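Local atomic coordinates of methionine-binding protein (Coxiella burnetii, PDB entry 3TQW), a protein that binds methionine and, as the periplasmic substrate-binding component of an ABC transporter, probably delivers this amino acid to the uptake system in the membrane. Residues V7-G12 / A55-H60; V76-T81 / N199-R204; M86-K91 / L118-K123; A106-P111 / L168-T173. All coordinates share one frame; numbering follows the deposited sequence. Where two conformers were deposited one is given.

Contact 1: residues V7-G12 / A55-H60. With MET (methionine), chain C.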
loop_
_atom_site.group_PDB
_atom_site.type_symbol
_atom_site.label_atom_id
_atom_site.label_comp_id
_atom_site.label_asym_id
_atom_site.label_seq_id
_atom_site.Cartn_x
_atom_site.Cartn_y
_atom_site.Cartn_z
ATOM N N VAL A 7 1.886 -17.272 -5.614
ATOM C CA VAL A 7 1.493 -15.872 -5.475
ATOM C C VAL A 7 2.370 -15.147 -4.456
ATOM O O VAL A 7 2.500 -15.591 -3.317
ATOM C CB VAL A 7 0.028 -15.751 -5.019
ATOM C CG1 VAL A 7 -0.384 -14.293 -4.945
ATOM C CG2 VAL A 7 -0.892 -16.528 -5.956
ATOM N N GLY A 8 2.957 -14.026 -4.866
ATOM C CA GLY A 8 3.832 -13.259 -4.001
ATOM C C GLY A 8 3.081 -12.212 -3.204
ATOM O O GLY A 8 2.248 -11.480 -3.740
ATOM N N THR A 9 3.365 -12.155 -1.907
ATOM C CA THR A 9 2.775 -11.144 -1.037
ATOM C C THR A 9 3.861 -10.550 -0.144
ATOM O O THR A 9 4.978 -11.068 -0.068
ATOM C CB THR A 9 1.681 -11.742 -0.138
ATOM O OG1 THR A 9 2.255 -12.756 0.700
ATOM C CG2 THR A 9 0.573 -12.366 -0.987
ATOM N N ILE A 10 3.533 -9.454 0.528
ATOM C CA ILE A 10 4.408 -8.901 1.546
ATOM C C ILE A 10 4.010 -9.512 2.879
ATOM O O ILE A 10 2.824 -9.533 3.232
ATOM C CB ILE A 10 4.278 -7.368 1.628
ATOM C CG1 ILE A 10 4.747 -6.731 0.315
ATOM C CG2 ILE A 10 5.090 -6.828 2.809
ATOM C CD1 ILE A 10 6.251 -6.853 0.074
ATOM N N ALA A 11 5.001 -10.022 3.605
ATOM C CA ALA A 11 4.771 -10.599 4.923
ATOM C C ALA A 11 4.051 -9.591 5.810
ATOM O O ALA A 11 4.379 -8.406 5.808
ATOM C CB ALA A 11 6.087 -11.024 5.560
ATOM N N GLY A 12 3.067 -10.072 6.564
ATOM C CA GLY A 12 2.267 -9.216 7.425
ATOM C C GLY A 12 0.782 -9.479 7.217
ATOM O O GLY A 12 0.399 -10.575 6.799
ATOM N N ALA A 55 1.916 -14.745 -9.841
ATOM C CA ALA A 55 1.156 -13.529 -9.615
ATOM C C ALA A 55 1.678 -12.896 -8.345
ATOM O O ALA A 55 2.393 -13.537 -7.580
ATOM C CB ALA A 55 -0.330 -13.839 -9.472
ATOM N N ASN A 56 1.328 -11.636 -8.122
ATOM C CA ASN A 56 1.570 -11.029 -6.828
ATOM C C ASN A 56 0.413 -10.129 -6.431
ATOM O O ASN A 56 -0.360 -9.686 -7.279
ATOM C CB ASN A 56 2.939 -10.323 -6.748
ATOM C CG ASN A 56 3.053 -9.106 -7.663
ATOM O OD1 ASN A 56 2.112 -8.324 -7.819
ATOM N ND2 ASN A 56 4.228 -8.941 -8.272
HETATM N N MSE A 57 0.262 -9.916 -5.130
HETATM C CA MSE A 57 -0.778 -9.046 -4.610
HETATM C C MSE A 57 -0.176 -8.222 -3.486
HETATM O O MSE A 57 -0.109 -8.683 -2.344
HETATM C CB MSE A 57 -1.952 -9.863 -4.062
HETATM C CG MSE A 57 -3.105 -8.978 -3.554
HETATM SE SE MSE A 57 -4.114 -9.768 -2.066
HETATM C CE MSE A 57 -2.709 -9.735 -0.698
ATOM N N PHE A 58 0.274 -7.013 -3.802
ATOM C CA PHE A 58 0.937 -6.190 -2.796
ATOM C C PHE A 58 0.957 -4.698 -3.110
ATOM O O PHE A 58 1.323 -3.893 -2.251
ATOM C CB PHE A 58 2.381 -6.661 -2.604
ATOM C CG PHE A 58 3.331 -6.124 -3.639
ATOM C CD1 PHE A 58 3.392 -6.694 -4.903
ATOM C CD2 PHE A 58 4.160 -5.050 -3.351
ATOM C CE1 PHE A 58 4.261 -6.192 -5.866
ATOM C CE2 PHE A 58 5.031 -4.547 -4.309
ATOM C CZ PHE A 58 5.081 -5.120 -5.565
ATOM N N GLN A 59 0.582 -4.324 -4.330
ATOM C CA GLN A 59 0.826 -2.964 -4.805
ATOM C C GLN A 59 -0.400 -2.304 -5.423
ATOM O O GLN A 59 -1.355 -2.983 -5.824
ATOM C CB GLN A 59 1.945 -2.981 -5.854
ATOM C CG GLN A 59 1.449 -3.379 -7.237
ATOM C CD GLN A 59 2.556 -3.878 -8.133
ATOM O OE1 GLN A 59 3.536 -3.178 -8.382
ATOM N NE2 GLN A 59 2.405 -5.099 -8.629
ATOM N N HIS A 60 -0.357 -0.977 -5.520
ATOM C CA HIS A 60 -1.337 -0.239 -6.316
ATOM C C HIS A 60 -0.800 0.069 -7.718
ATOM O O HIS A 60 0.383 -0.139 -8.003
ATOM C CB HIS A 60 -1.802 1.039 -5.600
ATOM C CG HIS A 60 -0.693 1.860 -5.014
ATOM N ND1 HIS A 60 0.297 2.437 -5.783
ATOM C CD2 HIS A 60 -0.436 2.230 -3.736
ATOM C CE1 HIS A 60 1.122 3.113 -5.004
ATOM N NE2 HIS A 60 0.703 3.002 -3.755
HETATM N N MET C . -0.444 -2.134 0.434
HETATM C CA MET C . 0.237 -0.862 0.164
HETATM C C MET C . -0.779 0.276 0.219
HETATM O O MET C . -1.913 0.106 -0.226
HETATM C CB MET C . 0.914 -0.912 -1.213
HETATM C CG MET C . 1.710 0.335 -1.609
HETATM S SD MET C . 2.464 0.167 -3.249
HETATM C CE MET C . 3.637 -1.144 -2.909
HETATM O OXT MET C . -0.505 1.377 0.703
HETATM O O HOH W 1 0.922 -8.328 0.021
#
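G8 joins strand 5-10 to its parallel neighbour 55-60 through both of its peptide groups: G8 N donates to A55 O at 2.8 Å, and the backbone N of selenomethionine M57 donates to G8 O at 2.9 Å. Beyond this pair the strands part, and a water takes over the pairing. It accepts from I10 N and donates to M57 O at 2.6 Å, so the backbones stay linked after direct bonding stops.

These are two of the three parallel strands in the sheet of one lobe of a type II periplasmic binding protein, with strand 33-38 beyond 5-10 and 198-204 beyond 55-60.

Apolar contacts are few. I10 CG1 rests against F58 CB at 3.8 Å, while V7 CG1 lies alongside the backbone of N56. With CG between the backbone N and the carbonyl carbon (chi1 82°), the F58 ring takes Q59 CB over the centre of one face, and F58 CE2 reaches CE of the bound methionine at 3.9 Å. N56 ND2 is hydrogen-bonded to N45 OD1.

Ligand contacts gather at the C-terminal end of 55-60. F58 O lies 3.2 Å from CB of the methionine. The thioether sulphur sits above one face of the H60 imidazole, offset to the rim, with H60 NE2 3.4 Å from SD; the same nitrogen is hydrogen-bonded to N113, and H60 ND1 caps Y63 N.

Contact 2: residues V76-T81 / N199-R204. With MET (methionine), chain C.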
loop_
_atom_site.group_PDB
_atom_site.type_symbol
_atom_site.label_atom_id
_atom_site.label_comp_id
_atom_site.label_asym_id
_atom_site.label_seq_id
_atom_site.Cartn_x
_atom_site.Cartn_y
_atom_site.Cartn_z
ATOM N N VAL A 76 1.020 -6.766 -15.874
ATOM C CA VAL A 76 -0.249 -6.058 -15.946
ATOM C C VAL A 76 -1.136 -6.433 -14.767
ATOM O O VAL A 76 -0.985 -7.508 -14.182
ATOM C CB VAL A 76 -1.006 -6.391 -17.253
ATOM C CG1 VAL A 76 -0.225 -5.903 -18.459
ATOM C CG2 VAL A 76 -1.271 -7.898 -17.351
ATOM N N SER A 77 -2.065 -5.546 -14.427
ATOM C CA SER A 77 -3.066 -5.841 -13.410
ATOM C C SER A 77 -4.199 -6.643 -14.034
ATOM O O SER A 77 -4.612 -6.357 -15.157
ATOM C CB SER A 77 -3.630 -4.544 -12.820
ATOM O OG SER A 77 -4.795 -4.814 -12.054
ATOM N N ILE A 78 -4.696 -7.650 -13.318
ATOM C CA ILE A 78 -5.897 -8.359 -13.765
ATOM C C ILE A 78 -7.092 -8.151 -12.832
ATOM O O ILE A 78 -8.107 -8.841 -12.943
ATOM C CB ILE A 78 -5.639 -9.860 -13.984
ATOM C CG1 ILE A 78 -5.052 -10.507 -12.728
ATOM C CG2 ILE A 78 -4.702 -10.050 -15.165
ATOM C CD1 ILE A 78 -5.075 -12.041 -12.757
ATOM N N GLY A 79 -6.978 -7.193 -11.917
ATOM C CA GLY A 79 -8.090 -6.873 -11.040
ATOM C C GLY A 79 -7.693 -6.234 -9.725
ATOM O O GLY A 79 -6.564 -6.395 -9.253
ATOM N N LYS A 80 -8.636 -5.509 -9.132
ATOM C CA LYS A 80 -8.411 -4.813 -7.871
ATOM C C LYS A 80 -8.831 -5.679 -6.689
ATOM O O LYS A 80 -9.711 -6.536 -6.810
ATOM C CB LYS A 80 -9.188 -3.493 -7.851
ATOM C CG LYS A 80 -8.811 -2.525 -8.957
ATOM C CD LYS A 80 -9.677 -1.269 -8.901
ATOM C CE LYS A 80 -9.376 -0.322 -10.055
ATOM N NZ LYS A 80 -9.763 -0.900 -11.375
ATOM N N THR A 81 -8.201 -5.451 -5.543
ATOM C CA THR A 81 -8.524 -6.199 -4.337
ATOM C C THR A 81 -9.173 -5.285 -3.306
ATOM O O THR A 81 -10.392 -5.292 -3.131
ATOM C CB THR A 81 -7.262 -6.840 -3.730
ATOM O OG1 THR A 81 -6.270 -5.823 -3.505
ATOM C CG2 THR A 81 -6.700 -7.872 -4.680
ATOM N N ASN A 199 -5.272 -1.704 -4.354
ATOM C CA ASN A 199 -4.259 -2.703 -4.663
ATOM C C ASN A 199 -4.757 -3.662 -5.733
ATOM O O ASN A 199 -5.965 -3.774 -5.975
ATOM C CB ASN A 199 -3.813 -3.442 -3.404
ATOM C CG ASN A 199 -2.934 -2.578 -2.505
ATOM O OD1 ASN A 199 -3.034 -1.348 -2.511
ATOM N ND2 ASN A 199 -2.068 -3.217 -1.737
ATOM N N VAL A 200 -3.826 -4.337 -6.393
ATOM C CA VAL A 200 -4.179 -5.155 -7.540
ATOM C C VAL A 200 -3.483 -6.499 -7.509
ATOM O O VAL A 200 -2.495 -6.696 -6.790
ATOM C CB VAL A 200 -3.816 -4.444 -8.869
ATOM C CG1 VAL A 200 -4.514 -3.088 -8.954
ATOM C CG2 VAL A 200 -2.305 -4.279 -8.999
ATOM N N VAL A 201 -4.012 -7.428 -8.292
ATOM C CA VAL A 201 -3.303 -8.649 -8.590
ATOM C C VAL A 201 -2.592 -8.444 -9.915
ATOM O O VAL A 201 -3.222 -8.133 -10.923
ATOM C CB VAL A 201 -4.255 -9.850 -8.682
ATOM C CG1 VAL A 201 -3.504 -11.077 -9.161
ATOM C CG2 VAL A 201 -4.907 -10.116 -7.317
ATOM N N ALA A 202 -1.273 -8.592 -9.899
ATOM C CA ALA A 202 -0.475 -8.404 -11.099
ATOM C C ALA A 202 0.053 -9.746 -11.594
ATOM O O ALA A 202 0.397 -10.625 -10.796
ATOM C CB ALA A 202 0.679 -7.434 -10.824
ATOM N N VAL A 203 0.096 -9.902 -12.912
ATOM C CA VAL A 203 0.621 -11.113 -13.533
ATOM C C VAL A 203 1.480 -10.726 -14.734
ATOM O O VAL A 203 1.463 -9.573 -15.173
ATOM C CB VAL A 203 -0.515 -12.038 -14.023
ATOM C CG1 VAL A 203 -1.454 -12.394 -12.870
ATOM C CG2 VAL A 203 -1.287 -11.370 -15.157
ATOM N N ARG A 204 2.232 -11.683 -15.266
ATOM C CA ARG A 204 2.985 -11.430 -16.487
ATOM C C ARG A 204 2.030 -11.164 -17.647
ATOM O O ARG A 204 0.968 -11.781 -17.752
ATOM C CB ARG A 204 3.925 -12.595 -16.808
ATOM C CG ARG A 204 5.087 -12.739 -15.832
ATOM C CD ARG A 204 6.001 -13.900 -16.221
ATOM N NE ARG A 204 5.338 -15.193 -16.087
ATOM C CZ ARG A 204 5.233 -15.865 -14.942
ATOM N NH1 ARG A 204 5.747 -15.368 -13.829
ATOM N NH2 ARG A 204 4.611 -17.039 -14.913
HETATM N N MET C . -0.444 -2.134 0.434
HETATM C CA MET C . 0.237 -0.862 0.164
HETATM C C MET C . -0.779 0.276 0.219
HETATM O O MET C . -1.913 0.106 -0.226
HETATM C CB MET C . 0.914 -0.912 -1.213
HETATM C CG MET C . 1.710 0.335 -1.609
HETATM S SD MET C . 2.464 0.167 -3.249
HETATM C CE MET C . 3.637 -1.144 -2.909
HETATM O OXT MET C . -0.505 1.377 0.703
#
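N199 O accepts T81 N at 2.8 Å, the donor held 36° above the carbonyl plane; T81 OG1 also lies 3.2 Å from N199 O, at most a weak bond. N199 itself belongs to the methionine pocket. The strands meeting here, 75-83 and 198-204, run antiparallel in the mixed sheet of one lobe of the binding protein, and their pairing is interrupted by a beta bulge. I78 and G79 together face V201, I78 N donating to V201 O and V201 N donating back to G79 O. On one side of this irregularity S77 pairs with A202, on the other K80 with V200.

G79 has backbone angles that would press a CB against the preceding carbonyl O. The bulge is steadied from within its own strand: S77 OG, anti to its backbone N (chi1 167°), accepts from G79 N at 3.2 Å in an ST turn, and packs against V200 CB at 3.4 Å.

Beside the bulge, I78, V201 and V203 form an apolar cluster that helix 211-220 covers. Within it, I78 crosses V203 at about a right angle and its tip, I78 CD1, touches V203 CG1 at 3.6 Å.

Contact 3: residues M86-K91 / L118-K123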
loop_
_atom_site.group_PDB
_atom_site.type_symbol
_atom_site.label_atom_id
_atom_site.label_comp_id
_atom_site.label_asym_id
_atom_site.label_seq_id
_atom_site.Cartn_x
_atom_site.Cartn_y
_atom_site.Cartn_z
HETATM N N MSE A 86 -4.413 5.524 3.380
HETATM C CA MSE A 86 -3.198 5.813 4.137
HETATM C C MSE A 86 -3.435 6.824 5.257
HETATM O O MSE A 86 -4.120 7.837 5.065
HETATM C CB MSE A 86 -2.106 6.320 3.188
HETATM C CG MSE A 86 -0.861 6.845 3.882
HETATM SE SE MSE A 86 0.447 7.513 2.593
HETATM C CE MSE A 86 1.219 5.811 2.044
ATOM N N GLY A 87 -2.860 6.549 6.424
ATOM C CA GLY A 87 -3.025 7.422 7.572
ATOM C C GLY A 87 -1.781 8.230 7.895
ATOM O O GLY A 87 -0.673 7.878 7.478
ATOM N N LEU A 88 -1.974 9.328 8.624
ATOM C CA LEU A 88 -0.875 10.088 9.196
ATOM C C LEU A 88 -0.846 9.783 10.686
ATOM O O LEU A 88 -1.873 9.876 11.360
ATOM C CB LEU A 88 -1.087 11.588 8.978
ATOM C CG LEU A 88 -1.168 12.076 7.535
ATOM C CD1 LEU A 88 -1.587 13.542 7.494
ATOM C CD2 LEU A 88 0.172 11.878 6.842
ATOM N N TYR A 89 0.324 9.419 11.199
ATOM C CA TYR A 89 0.437 8.949 12.574
ATOM C C TYR A 89 1.484 9.732 13.348
ATOM O O TYR A 89 2.410 10.285 12.768
ATOM C CB TYR A 89 0.821 7.471 12.602
ATOM C CG TYR A 89 -0.121 6.570 11.836
ATOM C CD1 TYR A 89 -1.180 5.944 12.477
ATOM C CD2 TYR A 89 0.058 6.336 10.478
ATOM C CE1 TYR A 89 -2.044 5.118 11.792
ATOM C CE2 TYR A 89 -0.802 5.505 9.778
ATOM C CZ TYR A 89 -1.853 4.898 10.441
ATOM O OH TYR A 89 -2.723 4.067 9.768
ATOM N N SER A 90 1.343 9.758 14.666
ATOM C CA SER A 90 2.326 10.417 15.511
ATOM C C SER A 90 2.311 9.832 16.914
ATOM O O SER A 90 1.285 9.338 17.376
ATOM C CB SER A 90 2.059 11.923 15.576
ATOM O OG SER A 90 2.932 12.553 16.495
ATOM N N LYS A 91 3.462 9.881 17.574
ATOM C CA LYS A 91 3.549 9.571 18.992
ATOM C C LYS A 91 3.909 10.835 19.768
ATOM O O LYS A 91 4.260 10.772 20.947
ATOM C CB LYS A 91 4.581 8.469 19.249
ATOM C CG LYS A 91 4.096 7.079 18.872
ATOM C CD LYS A 91 5.247 6.103 18.679
ATOM C CE LYS A 91 6.102 5.976 19.926
ATOM N NZ LYS A 91 7.199 4.985 19.728
ATOM N N LEU A 118 2.603 13.132 0.066
ATOM C CA LEU A 118 2.591 14.585 -0.084
ATOM C C LEU A 118 1.176 15.087 -0.367
ATOM O O LEU A 118 0.760 16.135 0.137
ATOM C CB LEU A 118 3.563 15.033 -1.179
ATOM C CG LEU A 118 5.036 14.880 -0.802
ATOM C CD1 LEU A 118 5.939 15.207 -1.985
ATOM C CD2 LEU A 118 5.367 15.759 0.406
ATOM N N LEU A 119 0.430 14.321 -1.157
ATOM C CA LEU A 119 -0.964 14.642 -1.431
ATOM C C LEU A 119 -1.795 14.597 -0.157
ATOM O O LEU A 119 -2.702 15.409 0.029
ATOM C CB LEU A 119 -1.540 13.695 -2.481
ATOM C CG LEU A 119 -1.157 14.004 -3.931
ATOM C CD1 LEU A 119 -1.497 12.837 -4.850
ATOM C CD2 LEU A 119 -1.835 15.288 -4.403
ATOM N N LEU A 120 -1.479 13.647 0.721
ATOM C CA LEU A 120 -2.175 13.518 1.997
ATOM C C LEU A 120 -1.832 14.676 2.941
ATOM O O LEU A 120 -2.694 15.156 3.680
ATOM C CB LEU A 120 -1.852 12.169 2.650
ATOM C CG LEU A 120 -2.498 11.821 3.994
ATOM C CD1 LEU A 120 -4.010 11.908 3.926
ATOM C CD2 LEU A 120 -2.074 10.428 4.456
ATOM N N LEU A 121 -0.576 15.122 2.923
ATOM C CA LEU A 121 -0.178 16.278 3.728
ATOM C C LEU A 121 -0.896 17.532 3.242
ATOM O O LEU A 121 -1.182 18.445 4.021
ATOM C CB LEU A 121 1.338 16.494 3.684
ATOM C CG LEU A 121 2.212 15.399 4.289
ATOM C CD1 LEU A 121 3.678 15.668 3.990
ATOM C CD2 LEU A 121 1.976 15.297 5.790
ATOM N N GLU A 122 -1.182 17.574 1.946
ATOM C CA GLU A 122 -1.924 18.684 1.369
ATOM C C GLU A 122 -3.392 18.619 1.791
ATOM O O GLU A 122 -4.008 19.637 2.105
ATOM C CB GLU A 122 -1.798 18.675 -0.153
ATOM C CG GLU A 122 -2.490 19.837 -0.827
ATOM C CD GLU A 122 -2.266 19.858 -2.325
ATOM O OE1 GLU A 122 -2.524 18.826 -2.986
ATOM O OE2 GLU A 122 -1.829 20.909 -2.840
ATOM N N LYS A 123 -3.949 17.412 1.799
ATOM C CA LYS A 123 -5.307 17.200 2.280
ATOM C C LYS A 123 -5.384 17.654 3.733
ATOM O O LYS A 123 -6.381 18.235 4.162
ATOM C CB LYS A 123 -5.678 15.719 2.159
ATOM C CG LYS A 123 -7.057 15.344 2.679
ATOM C CD LYS A 123 -7.250 13.833 2.599
ATOM C CE LYS A 123 -8.586 13.398 3.170
ATOM N NZ LYS A 123 -9.712 13.974 2.394
#
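M86 and L88 meet L120 where strand 87-89 passes helix 118-123 at 78°, with the segment axes 9.6 Å apart at their closest. It is a helix laid across a sheet, the layered alpha/beta architecture of the second lobe of the binding protein: helix 111-123 covers a face of the five-stranded sheet, held by van der Waals packing, mostly between apolar side chains.

L120 does most of the work. Its CB points toward the strand, and CG, anti to the backbone N (chi1 -179°), carries CD2 onto it. There L120 CD2 lies 3.4 Å from the carbonyl M86 O and 3.8 Å from M86 CG, of a selenomethionine. L88 comes from the strand to meet L120 tip to tip, its CG and CD2 both touching L120 CD2.

The strand itself is tied to its neighbour through G87 and Y89, which pair with strand 168-171, while M86 N bonds to E191. The far end of M86, bent at chi3 (-80°), turns off from the helix, and its side chain comes within about 5 Å of the bound methionine. L121, the next residue in the helix, rests on I105 and V107 of strand 104-108 and also reaches the strand, L121 CD2 lying 4.0 Å from L88 CD2.

Contact 4: residues A106-P111 / L168-T173. With MET (methionine), chain C.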
loop_
_atom_site.group_PDB
_atom_site.type_symbol
_atom_site.label_atom_id
_atom_site.label_comp_id
_atom_site.label_asym_id
_atom_site.label_seq_id
_atom_site.Cartn_x
_atom_site.Cartn_y
_atom_site.Cartn_z
ATOM N N ALA A 106 7.817 12.441 8.290
ATOM C CA ALA A 106 8.387 11.341 7.517
ATOM C C ALA A 106 7.396 10.848 6.472
ATOM O O ALA A 106 6.202 10.745 6.743
ATOM C CB ALA A 106 8.811 10.204 8.433
ATOM N N VAL A 107 7.902 10.563 5.275
ATOM C CA VAL A 107 7.093 10.020 4.185
ATOM C C VAL A 107 7.879 8.893 3.508
ATOM O O VAL A 107 9.105 8.846 3.619
ATOM C CB VAL A 107 6.780 11.096 3.133
ATOM C CG1 VAL A 107 6.008 12.255 3.763
ATOM C CG2 VAL A 107 8.077 11.607 2.497
ATOM N N PRO A 108 7.181 7.977 2.815
ATOM C CA PRO A 108 7.872 6.926 2.050
ATOM C C PRO A 108 8.788 7.548 1.000
ATOM O O PRO A 108 8.495 8.651 0.541
ATOM C CB PRO A 108 6.727 6.173 1.362
ATOM C CG PRO A 108 5.511 6.471 2.198
ATOM C CD PRO A 108 5.715 7.881 2.689
ATOM N N SER A 109 9.865 6.850 0.631
ATOM C CA SER A 109 10.879 7.393 -0.278
ATOM C C SER A 109 10.752 6.893 -1.720
ATOM O O SER A 109 11.393 7.424 -2.613
ATOM C CB SER A 109 12.278 7.066 0.244
ATOM O OG SER A 109 12.474 5.656 0.271
ATOM N N ASP A 110 9.938 5.869 -1.949
ATOM C CA ASP A 110 9.682 5.416 -3.316
ATOM C C ASP A 110 8.738 6.407 -4.001
ATOM O O ASP A 110 7.851 6.957 -3.355
ATOM C CB ASP A 110 9.079 4.014 -3.311
ATOM C CG ASP A 110 7.695 3.982 -2.696
ATOM O OD1 ASP A 110 7.599 3.947 -1.450
ATOM O OD2 ASP A 110 6.708 3.997 -3.460
ATOM N N PRO A 111 8.925 6.630 -5.313
ATOM C CA PRO A 111 8.263 7.723 -6.046
ATOM C C PRO A 111 6.750 7.820 -5.842
ATOM O O PRO A 111 6.257 8.899 -5.524
ATOM C CB PRO A 111 8.566 7.399 -7.514
ATOM C CG PRO A 111 9.822 6.612 -7.474
ATOM C CD PRO A 111 9.794 5.823 -6.189
ATOM N N LEU A 168 5.444 13.450 12.870
ATOM C CA LEU A 168 4.313 12.944 12.097
ATOM C C LEU A 168 4.848 12.066 10.974
ATOM O O LEU A 168 5.889 12.368 10.391
ATOM C CB LEU A 168 3.531 14.111 11.487
ATOM C CG LEU A 168 2.152 13.804 10.900
ATOM C CD1 LEU A 168 1.179 13.488 12.032
ATOM C CD2 LEU A 168 1.641 14.968 10.059
ATOM N N ALA A 169 4.148 10.981 10.663
ATOM C CA ALA A 169 4.578 10.114 9.570
ATOM C C ALA A 169 3.390 9.604 8.774
ATOM O O ALA A 169 2.364 9.231 9.344
ATOM C CB ALA A 169 5.412 8.945 10.104
ATOM N N ALA A 170 3.535 9.611 7.453
ATOM C CA ALA A 170 2.577 8.962 6.569
ATOM C C ALA A 170 3.034 7.519 6.403
ATOM O O ALA A 170 4.140 7.270 5.925
ATOM C CB ALA A 170 2.547 9.665 5.220
ATOM N N ILE A 171 2.197 6.567 6.808
ATOM C CA ILE A 171 2.596 5.160 6.823
ATOM C C ILE A 171 1.600 4.274 6.074
ATOM O O ILE A 171 0.391 4.377 6.280
ATOM C CB ILE A 171 2.729 4.651 8.278
ATOM C CG1 ILE A 171 3.638 5.583 9.094
ATOM C CG2 ILE A 171 3.222 3.194 8.310
ATOM C CD1 ILE A 171 3.826 5.157 10.551
ATOM N N ASN A 172 2.099 3.406 5.201
ATOM C CA ASN A 172 1.219 2.458 4.517
ATOM C C ASN A 172 0.590 1.531 5.543
ATOM O O ASN A 172 1.254 1.075 6.469
ATOM C CB ASN A 172 1.980 1.616 3.492
ATOM C CG ASN A 172 2.599 2.449 2.384
ATOM O OD1 ASN A 172 2.016 2.609 1.312
ATOM N ND2 ASN A 172 3.794 2.963 2.630
ATOM N N THR A 173 -0.689 1.248 5.369
ATOM C CA THR A 173 -1.420 0.420 6.317
ATOM C C THR A 173 -0.777 -0.950 6.583
ATOM O O THR A 173 -0.765 -1.412 7.722
ATOM C CB THR A 173 -2.886 0.269 5.877
ATOM O OG1 THR A 173 -3.521 1.555 5.949
ATOM C CG2 THR A 173 -3.628 -0.730 6.770
HETATM N N MET C . -0.444 -2.134 0.434
HETATM C CA MET C . 0.237 -0.862 0.164
HETATM C C MET C . -0.779 0.276 0.219
HETATM O O MET C . -1.913 0.106 -0.226
HETATM C CB MET C . 0.914 -0.912 -1.213
HETATM C CG MET C . 1.710 0.335 -1.609
HETATM S SD MET C . 2.464 0.167 -3.249
HETATM C CE MET C . 3.637 -1.144 -2.909
HETATM O OXT MET C . -0.505 1.377 0.703
#
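P108 CG lies against the amide end of N172 at the ends of two parallel strands, 104-108 and 168-171, and N172 carries the contact on to the ligand. Its CG stands anti to the carbonyl carbon (chi1 -62°), which brings the amide between P108 and the ligand carboxylate. N172 CB lies 3.7 Å from the carboxylate oxygen OXT of the bound methionine, and CG stands equally far from the same atom. At the tip the amide spans two neighbours: one terminal atom, modelled as N172 OD1, is 2.9 Å from OXT, and the other, modelled as ND2, faces P108 CG at 3.9 Å. Y41, M86 and N113 also border this side chain.

Behind the tip the strands are zipped by backbone bonds. A106 N donates to L168 O at 2.9 Å, and A170 N donates to A106 O at 3.0 Å. The next bond in this parallel sequence would need an N-H at position 108, and proline has none. Instead P108 CD packs against A170 O at 3.7 Å, and that buried carbonyl oxygen has no polar partner in the model. The methyl groups A106 CB and A169 CB touch on the same face of the sheet, 4.0 Å apart.

Both strands lead within a residue or two into helices. D110 caps the start of helix 111-123 and also holds N113, while N172 immediately precedes helix 173-176. A ligand held at C-terminal strand ends, in the cleft between lobes, is typical of two-lobed periplasmic binding proteins, here of the type II class.

How the contacts relate
The four contacts form two pairs, one in each lobe, with methionine between them. Contacts 1 and 2, their centres 10 Å apart, share a sheet: Q59 O and N56 O probably accept from V200 N and A202 N. Contacts 3 and 4, centres 8 Å apart, are joined likewise by probable bonds from Y89 N to A169 O and I171 N to G87 O. Across the cleft the centres of contacts 1 and 4 are about 18 Å apart and their nearest atoms about 5 Å; both touch the ligand, as does contact 2. R116, in helix 111-123 that contact 3 uses, is hydrogen-bonded to the methionine. The chain passes between lobes after strand 75-83 and returns before 198-204.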